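Local coordinates for protein glutathione S-transferase (Ceriporiopsis subvermispora, PDB 6J3E) that probably catalyses the conjugation of glutathione to electrophilic substrates, as a serine-type glutathione S-transferase of a white-rot fungus, at residues P129-A134 with V215-R220. Numbering follows the deposited sequence.
Sequences PIMLPA and VIWVKR
Met131 lies along one face of the Trp217 indole from end to end, its thioether curled down onto the ring instead of reaching out straight. Met131 CB starts the contact at the far rim of the benzo ring, 3.3 Å from Trp217 CH2, and the terminal methyl finishes it above the pyrrole portion. There Met131 CE stands 3.9 Å from the centroid of the Trp217 five-membered ring and only 13° off its normal, a CH-pi contact over the face. The sulfur between them is farther off, 5.0 Å from Met131 SD to the centroid of the Trp217 six-membered ring, in a Met-aromatic contact. Bends at the second and third torsions turn the methyl down onto the indole; the two side chains run past each other in opposite senses. The same thioether also meets the helix that carries the tryptophan: Met131 CE lies 3.8 Å from Val218 CA, and Met131 SD is 4.0 Å from Val218 CG2. Leu132 places CD2 at the ring edge near its plane, 4.0 Å from Trp217 CH2. Trp217 spans the gap because its CG is anti to the backbone N (chi1 175°), which carries the ring to the neighbouring helix; an alanine here would probably leave Met131 without the surface it lies on and open a gap between the helices. Within the all-helical C-terminal domain, the short segments of helices 109-136 and 206-222 pass 10.8 Å apart at 59°. Leu132 approaches the glutathione-binding Arg151 of helix 141-153. Trp217 also meets the rings of Trp214, on its own helix, and Trp20, and touches Pro22 at the start of helix 22-34, carrying the contact on to the thioredoxin-like N-terminal domain.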
# COMPACT_ATOMS: atom_id res chain seq x y z
N PRO A 129 7.83 -5.84 17.24
CA PRO A 129 8.80 -6.40 18.20
C PRO A 129 9.17 -5.46 19.33
O PRO A 129 9.52 -5.94 20.42
CB PRO A 129 10.01 -6.75 17.32
CG PRO A 129 9.81 -6.09 16.07
CD PRO A 129 8.35 -5.88 15.87
N ILE A 130 9.08 -4.15 19.12
CA ILE A 130 9.36 -3.20 20.19
C ILE A 130 8.10 -2.81 20.93
O ILE A 130 8.10 -2.68 22.16
CB ILE A 130 10.07 -1.96 19.61
CG1 ILE A 130 11.54 -2.29 19.32
CG2 ILE A 130 9.90 -0.75 20.55
CD1 ILE A 130 12.20 -1.36 18.35
N MET A 131 6.99 -2.65 20.21
CA MET A 131 5.83 -2.01 20.79
C MET A 131 4.91 -2.99 21.53
O MET A 131 4.33 -2.62 22.55
CB MET A 131 5.05 -1.26 19.71
CG MET A 131 5.75 0.00 19.20
SD MET A 131 6.20 1.13 20.55
CE MET A 131 4.60 1.36 21.37
N LEU A 132 4.75 -4.22 21.05
CA LEU A 132 3.88 -5.15 21.76
C LEU A 132 4.39 -5.48 23.16
O LEU A 132 3.58 -5.47 24.10
CB LEU A 132 3.67 -6.42 20.93
CG LEU A 132 3.01 -6.26 19.56
CD1 LEU A 132 2.48 -7.59 19.04
CD2 LEU A 132 1.92 -5.22 19.60
N PRO A 133 5.68 -5.77 23.38
CA PRO A 133 6.15 -5.92 24.76
C PRO A 133 5.95 -4.66 25.58
O PRO A 133 5.52 -4.72 26.74
CB PRO A 133 7.63 -6.26 24.60
CG PRO A 133 7.75 -6.80 23.23
CD PRO A 133 6.76 -6.04 22.42
N ALA A 134 6.25 -3.50 25.00
CA ALA A 134 6.01 -2.26 25.72
C ALA A 134 4.54 -2.13 26.13
O ALA A 134 4.25 -1.72 27.26
CB ALA A 134 6.44 -1.07 24.87
N VAL A 215 1.35 6.64 15.77
CA VAL A 215 2.47 7.40 16.33
C VAL A 215 2.17 7.77 17.78
O VAL A 215 3.05 7.69 18.64
CB VAL A 215 2.79 8.63 15.47
CG1 VAL A 215 3.81 9.53 16.17
CG2 VAL A 215 3.34 8.19 14.15
N ILE A 216 0.93 8.16 18.07
CA ILE A 216 0.60 8.52 19.45
C ILE A 216 0.71 7.30 20.36
O ILE A 216 1.05 7.43 21.55
CB ILE A 216 -0.80 9.18 19.54
CG1 ILE A 216 -0.88 10.06 20.78
CG2 ILE A 216 -1.93 8.16 19.60
CD1 ILE A 216 0.19 11.11 20.83
N TRP A 217 0.47 6.11 19.82
CA TRP A 217 0.72 4.87 20.55
C TRP A 217 2.18 4.76 20.93
O TRP A 217 2.52 4.42 22.07
CB TRP A 217 0.29 3.68 19.68
CG TRP A 217 0.59 2.30 20.21
CD1 TRP A 217 0.43 1.85 21.50
CD2 TRP A 217 1.09 1.18 19.46
NE1 TRP A 217 0.78 0.53 21.58
CE2 TRP A 217 1.19 0.09 20.35
CE3 TRP A 217 1.45 0.99 18.11
CZ2 TRP A 217 1.63 -1.16 19.94
CZ3 TRP A 217 1.90 -0.25 17.71
CH2 TRP A 217 1.98 -1.32 18.62
N VAL A 218 3.07 5.02 19.97
CA VAL A 218 4.50 4.95 20.25
C VAL A 218 4.88 5.99 21.29
O VAL A 218 5.68 5.73 22.20
CB VAL A 218 5.30 5.13 18.95
CG1 VAL A 218 6.78 5.27 19.24
CG2 VAL A 218 5.03 3.97 18.01
N LYS A 219 4.30 7.19 21.17
CA LYS A 219 4.68 8.28 22.06
C LYS A 219 4.20 8.00 23.47
O LYS A 219 4.96 8.17 24.43
CB LYS A 219 4.12 9.61 21.56
CG LYS A 219 4.45 10.79 22.48
CD LYS A 219 3.85 12.11 21.97
CE LYS A 219 4.32 13.31 22.78
NZ LYS A 219 3.86 14.59 22.21
N ARG A 220 2.95 7.56 23.62
CA ARG A 220 2.41 7.41 24.96
C ARG A 220 2.96 6.16 25.64
O ARG A 220 3.29 6.19 26.83
CB ARG A 220 0.89 7.43 24.92
CG ARG A 220 0.38 8.83 24.75
CD ARG A 220 -0.93 8.90 24.01
NE ARG A 220 -2.07 8.90 24.92
CZ ARG A 220 -2.86 9.94 25.12
NH1 ARG A 220 -2.67 11.08 24.46
NH2 ARG A 220 -3.86 9.81 25.97